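Local coordinates for protein anthranilate synthase component I (Streptococcus pneumoniae serotype 4, PDB 5KCK) that is an anthranilate synthase component of the chorismate-binding enzyme family, a mixed helix-and-sheet protein built round large antiparallel sheets and present here as two copies, at residues E439-N442 against K443-M447; D430-A433 against Q434-Y437; A154-K157 against S158-Q161; L87-G91 against G92-F96. All coordinates share one frame; numbering follows the deposited sequence.

Along the chain the order is interaction 4, interaction 3, interaction 2, interaction 1, and none of the four touches another except by adjoining in sequence. Interactions 2 and 1 are the beginning and end of one helix, 433-446, with centres about 14 Å apart. Interaction 4 opens strand 92-97 of the large antiparallel sheet, in the N-terminal region of the protein. Interaction 3 lies on helix 152-166, its centre about 20 Å from that of interaction 4 but about 57 Å from that of interaction 2. Helix 433-446 thus lies across the chain's centre from interactions 3 and 4, and it is these two that reach the second subunit.

Interaction 1: E439-N442 against K443-M447; sequences ETIN and KAKSM
Glu439 begins the last turns of helix 433-446 by accepting a bond from the backbone of Lys443, N to O 3.1 Å. Its side chain bends at CG and crosses that of Lys443, with OE2 beside the aliphatic part of the lysine, 3.7 Å from Lys443 CG. The charged ends stay apart, Glu439 OE2 lying 4.8 Å from Lys443 NZ, so any attraction is probably longer-range electrostatics, and the ammonium group instead bonds the carbonyl of Gly424. Thr440 turns its side chain away from the following turn, while its carbonyl O takes the N-H of Ala444 at 3.0 Å in a nearly straight bond (167°). Ile441 carries the main side-chain packing. With CG1 trans to the backbone N (chi1 -176°), its longer branch runs alongside the stretched-out chain of Lys445, the two leaving the helix together. Ile441 CG1 is 3.8 Å from Lys445 CE, and Ile441 CD1 reaches 3.6 Å from Lys445 NZ, so the methyl touches the lysine's end. Beneath this pair, Lys445 N bonds Ile441 O at 3.2 Å, bent to 139°, and makes a second, weak bond to Asn442 O. One flank of the helix lies against two sheet strands: Thr440 touches Gln216, Ile441, Ala444 and Lys445 pack on Phe218 of strand 211-221, and Ala423 and Ala425 of strand 418-427 receive Thr440, Lys443 and Ala444. Selenomethionine 447 reaches Phe229 and Leu233 of helix 226-236.

Interaction 2: D430-A433 against Q434-Y437; sequences DSIA and QNEY
The N-terminal start of helix 433-446 is formed here, with Ile432 at the N-cap position and Ser431 just before it in the loop that follows strand 418-427. An isoleucine at the cap has no polar side-chain atom to offer the first turn, and the serine one place earlier bonds to the helix instead. Ser431 OG donates to Glu436 OE1 at 2.8 Å; the carboxylate oxygen accepts with its anti lone pair, the one away from OE2. In the glutamate, chi1 of -48° sets CG beside the backbone N and a bend at chi2 (-73°) turns the chain back, which lays CG against the carbonyl of the cap residue, 3.2 Å from Ile432 O. Ser431 OG is also hydrogen-bonded to Val428 N, so the hydroxyl ties the loop's beginning to the first helical turn. The serine bond and the nearby N-terminal end of the helix would probably favour the carboxylate's negative charge. The backbone starts its regular pattern with Glu436 N to Ile432 O at 3.1 Å and Tyr437 N to Ala433 O at 2.9 Å. The Glu436 side chain also touches Ala425 and Ile427 of strand 418-427. Elsewhere round the turn, Ala433 and Gln434 meet Glu194, while Tyr437 packs on Pro190 and Phe193, joining this helix start to helix 190-205. On the exposed flank, the isoleucine and Asn435 side chains cross: Ile432 CG2 lies 3.9 Å from Asn435 OD1, and the other branch brings Ile432 CD1 to 3.5 Å from Asn435 ND2.

Interaction 3: A154-K157 against S158-Q161; sequences ALEK and SLNQ
Four successive i to i+4 backbone bonds link Ala154-Lys157 to Ser158-Gln161, a regular alpha-helical repeat within helix 152-166; Ser158 N to Ala154 O, at 3.0 Å, is the straightest at 168°. The Glu156 and Leu159 side chains run together off one flank. The glutamate bends at chi2 (55°), which swings its carboxylate over toward the leucine and leaves Glu156 OE2 3.9 Å from Leu159 CD2. Leu159 also packs on Val141 and Glu143 of strand 138-144. This same flank faces the second subunit: Arg5 of that subunit makes a long, weak ion pair with the glutamate and a weak hydrogen bond with Asn160 OD1, while Asn2, Ala3 and Glu4 of the second subunit pack on Leu155, Glu156 and Leu159. Farther along, Gln161 is stretched out past CG and lays that atom 3.4 Å from Lys157 O. Round the helix, Ser158 points its hydroxyl back beside its own backbone N (chi1 -62°), toward the carbonyl one turn earlier. A water bridges the two, hydrogen-bonded to Ser158 OG at 2.9 Å and donating to Ala154 O at an unusually short 2.5 Å.

Interaction 4: L87-G91 against G92-F96; sequences LPFGG and GAIGF
Phe89 swings its ring across the start of strand 92-97, where it overlaps the backbone of Gly92 and the long branch of Ile94. The isoleucine approaches over one face: Ile94 CD1 sits 4.1 Å from the centroid of the Phe89 ring, 24° off the normal, a CH-pi contact displaced toward the rim. Its nearest ring atom is Phe89 CZ, 3.8 Å from Ile94 CD1, and Ile94 CG1 is 3.8 Å from both Phe89 CE1 and Phe89 CZ. Against the opposite face lies the phenylalanine's own following backbone, with Gly91 N 3.2 Å above the ring plane, so the ring is held between peptide and methyl. The far end of the ring meets the next peptide obliquely, Phe89 CZ being 3.3 Å from Gly92 N. What places it there is the first torsion, CG lying opposite the backbone N (chi1 171°), which folds the ring forward along the chain. Gly90 has a positive phi, and at Gly91 and Gly92 the backbone angles would press a side chain against the preceding carbonyl oxygen, consistent with the run of glycines. Tyr129 adds an edge-to-face ring contact to Phe89, and Ser398 OG bonds the phenylalanine carbonyl. Ile94 extends the apolar cluster to Ala45, Tyr126 and Tyr396, and to Val27 of the second subunit. From Gly92 onward, backbone bonds run to strand 121-126 on one side and, through Ala93 and Gly95, to strand 393-398 on the other, which makes 92-97 an interior strand of the large antiparallel sheet, entered through a glycine-rich turn.

Interaction 1: E439-N442 against K443-M447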
ATOM      1  N   GLU A 439      23.071 -24.120   2.683  1.00 41.71           N
ATOM      2  CA  GLU A 439      22.292 -23.221   1.842  1.00 47.73           C
ATOM      3  C   GLU A 439      20.910 -23.795   1.568  1.00 48.77           C
ATOM      4  O   GLU A 439      19.909 -23.070   1.546  1.00 47.71           O
ATOM      5  CB  GLU A 439      23.037 -22.971   0.528  1.00 56.67           C
ATOM      6  CG  GLU A 439      22.306 -22.068  -0.444  1.00 64.95           C
ATOM      7  CD  GLU A 439      22.209 -20.638   0.053  1.00 76.23           C
ATOM      8  OE1 GLU A 439      23.024 -20.246   0.924  1.00 79.23           O
ATOM      9  OE2 GLU A 439      21.315 -19.906  -0.426  1.00 76.67           O
ATOM     10  N   THR A 440      20.840 -25.108   1.390  1.00 44.86           N
ATOM     11  CA  THR A 440      19.591 -25.750   1.018  1.00 42.81           C
ATOM     12  C   THR A 440      18.602 -25.785   2.184  1.00 39.02           C
ATOM     13  O   THR A 440      17.412 -25.496   2.007  1.00 35.93           O
ATOM     14  CB  THR A 440      19.909 -27.148   0.493  1.00 51.06           C
ATOM     15  OG1 THR A 440      19.886 -27.130  -0.940  1.00 55.78           O
ATOM     16  CG2 THR A 440      18.939 -28.158   1.014  1.00 56.81           C
ATOM     17  N   ILE A 441      19.072 -26.114   3.388  1.00 42.86           N
ATOM     18  CA  ILE A 441      18.142 -26.225   4.503  1.00 49.00           C
ATOM     19  C   ILE A 441      17.697 -24.842   4.959  1.00 54.91           C
ATOM     20  O   ILE A 441      16.550 -24.661   5.386  1.00 60.22           O
ATOM     21  CB  ILE A 441      18.760 -27.056   5.650  1.00 49.78           C
ATOM     22  CG1 ILE A 441      17.743 -27.259   6.773  1.00 55.85           C
ATOM     23  CG2 ILE A 441      20.029 -26.411   6.188  1.00 52.92           C
ATOM     24  CD1 ILE A 441      18.119 -28.344   7.749  1.00 61.96           C
ATOM     25  N   ASN A 442      18.570 -23.838   4.849  1.00 51.17           N
ATOM     26  CA  ASN A 442      18.175 -22.480   5.205  1.00 43.54           C
ATOM     27  C   ASN A 442      17.110 -21.958   4.253  1.00 45.09           C
ATOM     28  O   ASN A 442      16.089 -21.413   4.686  1.00 49.82           O
ATOM     29  CB  ASN A 442      19.391 -21.556   5.207  1.00 40.68           C
ATOM     30  CG  ASN A 442      20.444 -21.989   6.204  1.00 49.25           C
ATOM     31  OD1 ASN A 442      20.131 -22.569   7.247  1.00 52.26           O
ATOM     32  ND2 ASN A 442      21.703 -21.717   5.888  1.00 53.26           N
ATOM     33  N   LYS A 443      17.330 -22.122   2.948  1.00 38.81           N
ATOM     34  CA  LYS A 443      16.354 -21.661   1.971  1.00 31.85           C
ATOM     35  C   LYS A 443      15.018 -22.370   2.154  1.00 47.11           C
ATOM     36  O   LYS A 443      13.967 -21.724   2.241  1.00 53.58           O
ATOM     37  CB  LYS A 443      16.881 -21.882   0.557  1.00 35.54           C
ATOM     38  CG  LYS A 443      17.718 -20.757   0.023  1.00 41.34           C
ATOM     39  CD  LYS A 443      17.631 -20.706  -1.491  1.00 43.15           C
ATOM     40  CE  LYS A 443      18.373 -21.862  -2.120  1.00 49.19           C
ATOM     41  NZ  LYS A 443      18.266 -21.850  -3.608  1.00 44.72           N
ATOM     42  N   ALA A 444      15.042 -23.706   2.224  1.00 46.32           N
ATOM     43  CA  ALA A 444      13.805 -24.475   2.334  1.00 49.65           C
ATOM     44  C   ALA A 444      12.984 -24.070   3.552  1.00 51.34           C
ATOM     45  O   ALA A 444      11.748 -24.081   3.498  1.00 62.40           O
ATOM     46  CB  ALA A 444      14.120 -25.972   2.386  1.00 41.11           C
ATOM     47  N   LYS A 445      13.639 -23.696   4.644  1.00 43.91           N
ATOM     48  CA  LYS A 445      12.957 -23.438   5.901  1.00 41.87           C
ATOM     49  C   LYS A 445      12.748 -21.957   6.192  1.00 52.37           C
ATOM     50  O   LYS A 445      12.208 -21.623   7.254  1.00 50.12           O
ATOM     51  CB  LYS A 445      13.735 -24.079   7.055  1.00 41.06           C
ATOM     52  CG  LYS A 445      13.595 -25.588   7.138  1.00 44.00           C
ATOM     53  CD  LYS A 445      14.410 -26.132   8.296  1.00 54.59           C
ATOM     54  CE  LYS A 445      14.308 -27.641   8.394  1.00 53.75           C
ATOM     55  NZ  LYS A 445      15.025 -28.148   9.589  1.00 54.14           N
ATOM     56  N   SER A 446      13.168 -21.056   5.298  1.00 49.36           N
ATOM     57  CA  SER A 446      12.968 -19.640   5.586  1.00 47.89           C
ATOM     58  C   SER A 446      11.498 -19.252   5.494  1.00 50.58           C
ATOM     59  O   SER A 446      11.092 -18.262   6.110  1.00 54.23           O
ATOM     60  CB  SER A 446      13.823 -18.768   4.660  1.00 43.22           C
ATOM     61  OG  SER A 446      13.489 -18.955   3.297  1.00 43.67           O
HETATM   62  N   MSE A 447      10.700 -20.017   4.754  1.00 54.86           N
HETATM   63  CA  MSE A 447       9.241 -19.922   4.796  1.00 63.19           C
HETATM   64  C   MSE A 447       8.665 -20.177   6.175  1.00 66.16           C
HETATM   65  O   MSE A 447       7.716 -19.516   6.596  1.00 71.25           O
HETATM   66  CB  MSE A 447       8.607 -20.945   3.868  1.00 69.92           C
HETATM   67  CG  MSE A 447       8.598 -20.633   2.412  1.00 74.45           C
HETATM   68 SE   MSE A 447       7.479 -22.022   1.630  1.00 71.40          SE
HETATM   69  CE  MSE A 447       5.727 -21.316   2.139  1.00 60.40           C
TER

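Interaction 2: D430-A433 against Q434-Y437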
ATOM      1  N   ASP A 430      33.535 -25.624  -8.145  1.00 61.39           N
ATOM      2  CA  ASP A 430      34.186 -25.383  -6.861  1.00 62.71           C
ATOM      3  C   ASP A 430      33.191 -25.355  -5.699  1.00 60.46           C
ATOM      4  O   ASP A 430      33.402 -24.641  -4.717  1.00 61.91           O
ATOM      5  CB  ASP A 430      34.996 -24.086  -6.907  1.00 69.51           C
ATOM      6  CG  ASP A 430      34.149 -22.867  -7.243  1.00 74.11           C
ATOM      7  OD1 ASP A 430      33.067 -23.030  -7.851  1.00 67.89           O
ATOM      8  OD2 ASP A 430      34.581 -21.739  -6.908  1.00 78.15           O
ATOM      9  N   SER A 431      32.114 -26.134  -5.787  1.00 52.89           N
ATOM     10  CA  SER A 431      31.142 -26.184  -4.703  1.00 54.15           C
ATOM     11  C   SER A 431      31.713 -26.928  -3.499  1.00 52.40           C
ATOM     12  O   SER A 431      32.424 -27.925  -3.643  1.00 55.26           O
ATOM     13  CB  SER A 431      29.843 -26.861  -5.163  1.00 43.15           C
ATOM     14  OG  SER A 431      28.998 -25.969  -5.874  1.00 49.35           O
ATOM     15  N   ILE A 432      31.399 -26.431  -2.307  1.00 50.37           N
ATOM     16  CA  ILE A 432      31.714 -27.108  -1.053  1.00 50.54           C
ATOM     17  C   ILE A 432      30.438 -27.771  -0.559  1.00 55.47           C
ATOM     18  O   ILE A 432      29.430 -27.094  -0.322  1.00 52.75           O
ATOM     19  CB  ILE A 432      32.266 -26.131  -0.008  1.00 52.52           C
ATOM     20  CG1 ILE A 432      33.489 -25.402  -0.561  1.00 52.41           C
ATOM     21  CG2 ILE A 432      32.595 -26.864   1.286  1.00 52.07           C
ATOM     22  CD1 ILE A 432      33.811 -24.129   0.179  1.00 53.50           C
ATOM     23  N   ALA A 433      30.484 -29.094  -0.392  1.00 47.51           N
ATOM     24  CA  ALA A 433      29.264 -29.861  -0.158  1.00 49.78           C
ATOM     25  C   ALA A 433      28.561 -29.424   1.122  1.00 52.66           C
ATOM     26  O   ALA A 433      27.327 -29.347   1.165  1.00 51.48           O
ATOM     27  CB  ALA A 433      29.590 -31.353  -0.110  1.00 49.40           C
ATOM     28  N   GLN A 434      29.332 -29.132   2.172  1.00 53.17           N
ATOM     29  CA  GLN A 434      28.747 -28.712   3.443  1.00 57.90           C
ATOM     30  C   GLN A 434      28.047 -27.367   3.311  1.00 54.33           C
ATOM     31  O   GLN A 434      26.959 -27.171   3.867  1.00 54.23           O
ATOM     32  CB  GLN A 434      29.834 -28.653   4.521  1.00 65.31           C
ATOM     33  CG  GLN A 434      29.357 -28.125   5.862  1.00 75.24           C
ATOM     34  CD  GLN A 434      28.328 -29.029   6.516  1.00 84.07           C
ATOM     35  OE1 GLN A 434      28.464 -30.254   6.510  1.00 95.15           O
ATOM     36  NE2 GLN A 434      27.288 -28.428   7.084  1.00 80.82           N
ATOM     37  N   ASN A 435      28.656 -26.426   2.584  1.00 45.46           N
ATOM     38  CA  ASN A 435      28.016 -25.133   2.358  1.00 46.24           C
ATOM     39  C   ASN A 435      26.704 -25.289   1.600  1.00 44.73           C
ATOM     40  O   ASN A 435      25.722 -24.602   1.899  1.00 46.28           O
ATOM     41  CB  ASN A 435      28.957 -24.202   1.596  1.00 48.70           C
ATOM     42  CG  ASN A 435      30.195 -23.852   2.388  1.00 56.55           C
ATOM     43  OD1 ASN A 435      30.453 -24.427   3.446  1.00 60.85           O
ATOM     44  ND2 ASN A 435      30.979 -22.907   1.875  1.00 59.00           N
ATOM     45  N   GLU A 436      26.663 -26.188   0.617  1.00 40.62           N
ATOM     46  CA  GLU A 436      25.455 -26.345  -0.180  1.00 38.21           C
ATOM     47  C   GLU A 436      24.363 -27.101   0.570  1.00 41.07           C
ATOM     48  O   GLU A 436      23.173 -26.861   0.331  1.00 35.85           O
ATOM     49  CB  GLU A 436      25.790 -27.043  -1.498  1.00 38.11           C
ATOM     50  CG  GLU A 436      26.987 -26.449  -2.233  1.00 47.64           C
ATOM     51  CD  GLU A 436      26.721 -25.092  -2.884  1.00 59.40           C
ATOM     52  OE1 GLU A 436      27.363 -24.808  -3.925  1.00 65.56           O
ATOM     53  OE2 GLU A 436      25.892 -24.306  -2.371  1.00 58.40           O
ATOM     54  N   TYR A 437      24.734 -28.020   1.465  1.00 41.44           N
ATOM     55  CA  TYR A 437      23.741 -28.600   2.359  1.00 40.47           C
ATOM     56  C   TYR A 437      23.112 -27.524   3.233  1.00 43.18           C
ATOM     57  O   TYR A 437      21.886 -27.483   3.400  1.00 37.99           O
ATOM     58  CB  TYR A 437      24.375 -29.688   3.228  1.00 39.91           C
ATOM     59  CG  TYR A 437      23.543 -30.046   4.437  1.00 39.77           C
ATOM     60  CD1 TYR A 437      22.444 -30.884   4.323  1.00 41.53           C
ATOM     61  CD2 TYR A 437      23.856 -29.541   5.696  1.00 46.91           C
ATOM     62  CE1 TYR A 437      21.676 -31.214   5.428  1.00 38.54           C
ATOM     63  CE2 TYR A 437      23.102 -29.862   6.800  1.00 45.04           C
ATOM     64  CZ  TYR A 437      22.012 -30.698   6.665  1.00 46.44           C
ATOM     65  OH  TYR A 437      21.258 -31.017   7.771  1.00 48.16           O
TER

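Interaction 3: A154-K157 against S158-Q161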
ATOM      1  N   ALA A 154     -28.898 -15.792 -14.799  1.00 33.66           N
ATOM      2  CA  ALA A 154     -28.092 -16.643 -13.933  1.00 32.49           C
ATOM      3  C   ALA A 154     -26.872 -15.899 -13.388  1.00 32.89           C
ATOM      4  O   ALA A 154     -26.470 -16.121 -12.240  1.00 27.07           O
ATOM      5  CB  ALA A 154     -27.661 -17.900 -14.689  1.00 34.15           C
ATOM      6  N   LEU A 155     -26.253 -15.033 -14.201  1.00 32.33           N
ATOM      7  CA  LEU A 155     -25.128 -14.247 -13.701  1.00 28.22           C
ATOM      8  C   LEU A 155     -25.570 -13.349 -12.556  1.00 30.76           C
ATOM      9  O   LEU A 155     -24.892 -13.257 -11.528  1.00 28.61           O
ATOM     10  CB  LEU A 155     -24.518 -13.405 -14.819  1.00 25.25           C
ATOM     11  CG  LEU A 155     -24.141 -14.135 -16.109  1.00 25.93           C
ATOM     12  CD1 LEU A 155     -23.758 -13.138 -17.199  1.00 27.01           C
ATOM     13  CD2 LEU A 155     -22.997 -15.100 -15.844  1.00 26.38           C
ATOM     14  N   GLU A 156     -26.725 -12.703 -12.707  1.00 31.86           N
ATOM     15  CA  GLU A 156     -27.183 -11.779 -11.680  1.00 32.22           C
ATOM     16  C   GLU A 156     -27.510 -12.510 -10.381  1.00 34.54           C
ATOM     17  O   GLU A 156     -27.224 -11.999  -9.290  1.00 29.94           O
ATOM     18  CB  GLU A 156     -28.386 -10.992 -12.198  1.00 39.34           C
ATOM     19  CG  GLU A 156     -28.452  -9.549 -11.702  1.00 63.02           C
ATOM     20  CD  GLU A 156     -27.188  -8.746 -12.007  1.00 69.69           C
ATOM     21  OE1 GLU A 156     -26.658  -8.840 -13.140  1.00 67.31           O
ATOM     22  OE2 GLU A 156     -26.722  -8.020 -11.102  1.00 71.98           O
ATOM     23  N   LYS A 157     -28.091 -13.713 -10.469  1.00 31.05           N
ATOM     24  CA  LYS A 157     -28.365 -14.477  -9.254  1.00 33.53           C
ATOM     25  C   LYS A 157     -27.073 -14.888  -8.559  1.00 32.70           C
ATOM     26  O   LYS A 157     -26.957 -14.781  -7.333  1.00 30.29           O
ATOM     27  CB  LYS A 157     -29.211 -15.711  -9.564  1.00 38.52           C
ATOM     28  CG  LYS A 157     -30.705 -15.477  -9.479  1.00 58.47           C
ATOM     29  CD  LYS A 157     -31.482 -16.777  -9.682  1.00 73.34           C
ATOM     30  CE  LYS A 157     -31.428 -17.671  -8.447  1.00 77.38           C
ATOM     31  NZ  LYS A 157     -32.342 -17.183  -7.370  1.00 79.50           N
ATOM     32  N   SER A 158     -26.096 -15.385  -9.326  1.00 25.64           N
ATOM     33  CA  SER A 158     -24.824 -15.777  -8.732  1.00 27.82           C
ATOM     34  C   SER A 158     -24.158 -14.588  -8.062  1.00 28.50           C
ATOM     35  O   SER A 158     -23.636 -14.700  -6.945  1.00 24.70           O
ATOM     36  CB  SER A 158     -23.901 -16.374  -9.795  1.00 30.71           C
ATOM     37  OG  SER A 158     -24.459 -17.549 -10.354  1.00 34.59           O
ATOM     38  N   LEU A 159     -24.194 -13.435  -8.724  1.00 26.23           N
ATOM     39  CA  LEU A 159     -23.562 -12.246  -8.172  1.00 25.56           C
ATOM     40  C   LEU A 159     -24.245 -11.817  -6.880  1.00 29.31           C
ATOM     41  O   LEU A 159     -23.574 -11.479  -5.897  1.00 27.10           O
ATOM     42  CB  LEU A 159     -23.593 -11.133  -9.218  1.00 27.70           C
ATOM     43  CG  LEU A 159     -22.891  -9.803  -8.960  1.00 35.23           C
ATOM     44  CD1 LEU A 159     -21.429 -10.024  -8.591  1.00 26.61           C
ATOM     45  CD2 LEU A 159     -23.014  -8.911 -10.202  1.00 31.15           C
ATOM     46  N   ASN A 160     -25.585 -11.842  -6.854  1.00 26.26           N
ATOM     47  CA  ASN A 160     -26.301 -11.458  -5.641  1.00 27.61           C
ATOM     48  C   ASN A 160     -25.947 -12.379  -4.484  1.00 27.69           C
ATOM     49  O   ASN A 160     -25.818 -11.925  -3.341  1.00 29.25           O
ATOM     50  CB  ASN A 160     -27.810 -11.461  -5.884  1.00 37.23           C
ATOM     51  CG  ASN A 160     -28.264 -10.301  -6.741  1.00 44.62           C
ATOM     52  OD1 ASN A 160     -27.668  -9.226  -6.719  1.00 44.25           O
ATOM     53  ND2 ASN A 160     -29.330 -10.514  -7.499  1.00 52.98           N
ATOM     54  N   GLN A 161     -25.768 -13.673  -4.764  1.00 25.30           N
ATOM     55  CA  GLN A 161     -25.416 -14.617  -3.707  1.00 37.18           C
ATOM     56  C   GLN A 161     -24.021 -14.340  -3.157  1.00 30.44           C
ATOM     57  O   GLN A 161     -23.815 -14.374  -1.939  1.00 26.77           O
ATOM     58  CB  GLN A 161     -25.525 -16.052  -4.224  1.00 34.97           C
ATOM     59  CG  GLN A 161     -26.970 -16.516  -4.388  1.00 58.82           C
ATOM     60  CD  GLN A 161     -27.108 -17.811  -5.182  1.00 68.53           C
ATOM     61  OE1 GLN A 161     -26.177 -18.238  -5.867  1.00 73.60           O
ATOM     62  NE2 GLN A 161     -28.279 -18.438  -5.093  1.00 65.54           N
TER
HETATM   63  O   HOH W   1     -27.063 -18.412 -11.297  1.00 37.50           O

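Interaction 4: L87-G91 against G92-F96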
ATOM      1  N   LEU A  87      -8.949  -6.275 -16.778  1.00 43.58           N
ATOM      2  CA  LEU A  87      -8.438  -6.792 -15.515  1.00 35.60           C
ATOM      3  C   LEU A  87      -7.342  -7.818 -15.784  1.00 33.08           C
ATOM      4  O   LEU A  87      -7.349  -8.475 -16.828  1.00 37.53           O
ATOM      5  CB  LEU A  87      -9.564  -7.434 -14.707  1.00 30.32           C
ATOM      6  CG  LEU A  87     -10.773  -6.538 -14.408  1.00 38.93           C
ATOM      7  CD1 LEU A  87     -11.936  -7.346 -13.837  1.00 36.06           C
ATOM      8  CD2 LEU A  87     -10.381  -5.408 -13.455  1.00 37.85           C
ATOM      9  N   PRO A  88      -6.379  -7.978 -14.867  1.00 39.99           N
ATOM     10  CA  PRO A  88      -5.239  -8.876 -15.151  1.00 45.67           C
ATOM     11  C   PRO A  88      -5.628 -10.302 -15.529  1.00 45.91           C
ATOM     12  O   PRO A  88      -5.002 -10.894 -16.425  1.00 40.79           O
ATOM     13  CB  PRO A  88      -4.436  -8.837 -13.840  1.00 47.91           C
ATOM     14  CG  PRO A  88      -5.396  -8.303 -12.804  1.00 43.73           C
ATOM     15  CD  PRO A  88      -6.246  -7.331 -13.552  1.00 42.67           C
ATOM     16  N   PHE A  89      -6.644 -10.873 -14.875  1.00 28.45           N
ATOM     17  CA  PHE A  89      -7.012 -12.272 -15.095  1.00 29.28           C
ATOM     18  C   PHE A  89      -8.195 -12.403 -16.051  1.00 33.16           C
ATOM     19  O   PHE A  89      -8.080 -13.058 -17.090  1.00 42.57           O
ATOM     20  CB  PHE A  89      -7.291 -12.953 -13.741  1.00 21.25           C
ATOM     21  CG  PHE A  89      -7.887 -14.339 -13.845  1.00 25.89           C
ATOM     22  CD1 PHE A  89      -7.193 -15.376 -14.459  1.00 21.11           C
ATOM     23  CD2 PHE A  89      -9.133 -14.609 -13.294  1.00 23.46           C
ATOM     24  CE1 PHE A  89      -7.752 -16.652 -14.547  1.00 26.45           C
ATOM     25  CE2 PHE A  89      -9.687 -15.881 -13.366  1.00 25.48           C
ATOM     26  CZ  PHE A  89      -8.994 -16.903 -14.001  1.00 24.48           C
ATOM     27  N   GLY A  90      -9.326 -11.782 -15.736  1.00 29.38           N
ATOM     28  CA  GLY A  90     -10.454 -11.829 -16.661  1.00 26.53           C
ATOM     29  C   GLY A  90     -11.051 -13.199 -16.930  1.00 30.67           C
ATOM     30  O   GLY A  90     -11.722 -13.386 -17.953  1.00 29.45           O
ATOM     31  N   GLY A  91     -10.849 -14.161 -16.043  1.00 27.80           N
ATOM     32  CA  GLY A  91     -11.394 -15.486 -16.331  1.00 18.67           C
ATOM     33  C   GLY A  91     -10.371 -16.394 -16.982  1.00 29.70           C
ATOM     34  O   GLY A  91      -9.443 -15.953 -17.669  1.00 28.02           O
ATOM     35  N   GLY A  92     -10.542 -17.695 -16.755  1.00 18.31           N
ATOM     36  CA  GLY A  92      -9.585 -18.673 -17.233  1.00 23.88           C
ATOM     37  C   GLY A  92      -9.166 -19.694 -16.187  1.00 26.89           C
ATOM     38  O   GLY A  92      -9.936 -19.995 -15.272  1.00 26.09           O
ATOM     39  N   ALA A  93      -7.954 -20.238 -16.316  1.00 17.58           N
ATOM     40  CA  ALA A  93      -7.475 -21.333 -15.482  1.00 18.28           C
ATOM     41  C   ALA A  93      -6.487 -20.835 -14.439  1.00 23.32           C
ATOM     42  O   ALA A  93      -5.650 -19.973 -14.718  1.00 21.46           O
ATOM     43  CB  ALA A  93      -6.802 -22.415 -16.328  1.00 17.62           C
ATOM     44  N   ILE A  94      -6.582 -21.391 -13.236  1.00 16.54           N
ATOM     45  CA  ILE A  94      -5.648 -21.117 -12.151  1.00 16.24           C
ATOM     46  C   ILE A  94      -5.185 -22.459 -11.609  1.00 20.81           C
ATOM     47  O   ILE A  94      -6.009 -23.354 -11.376  1.00 20.39           O
ATOM     48  CB  ILE A  94      -6.300 -20.252 -11.052  1.00 23.81           C
ATOM     49  CG1 ILE A  94      -6.753 -18.911 -11.649  1.00 18.80           C
ATOM     50  CG2 ILE A  94      -5.353 -20.039  -9.854  1.00 15.93           C
ATOM     51  CD1 ILE A  94      -7.523 -18.048 -10.690  1.00 24.27           C
ATOM     52  N   GLY A  95      -3.872 -22.616 -11.444  1.00 21.18           N
ATOM     53  CA  GLY A  95      -3.318 -23.910 -11.063  1.00 17.65           C
ATOM     54  C   GLY A  95      -1.818 -23.936 -11.268  1.00 22.95           C
ATOM     55  O   GLY A  95      -1.158 -22.898 -11.227  1.00 25.31           O
ATOM     56  N   PHE A  96      -1.286 -25.140 -11.486  1.00 30.44           N
ATOM     57  CA  PHE A  96       0.156 -25.320 -11.615  1.00 23.44           C
ATOM     58  C   PHE A  96       0.485 -26.366 -12.672  1.00 26.07           C
ATOM     59  O   PHE A  96      -0.337 -27.207 -13.048  1.00 24.20           O
ATOM     60  CB  PHE A  96       0.815 -25.749 -10.295  1.00 17.23           C
ATOM     61  CG  PHE A  96       0.474 -27.142  -9.881  1.00 17.60           C
ATOM     62  CD1 PHE A  96      -0.645 -27.388  -9.103  1.00 20.12           C
ATOM     63  CD2 PHE A  96       1.254 -28.214 -10.278  1.00 23.37           C
ATOM     64  CE1 PHE A  96      -0.972 -28.676  -8.720  1.00 18.95           C
ATOM     65  CE2 PHE A  96       0.929 -29.502  -9.898  1.00 33.11           C
ATOM     66  CZ  PHE A  96      -0.190 -29.732  -9.121  1.00 26.40           C
TER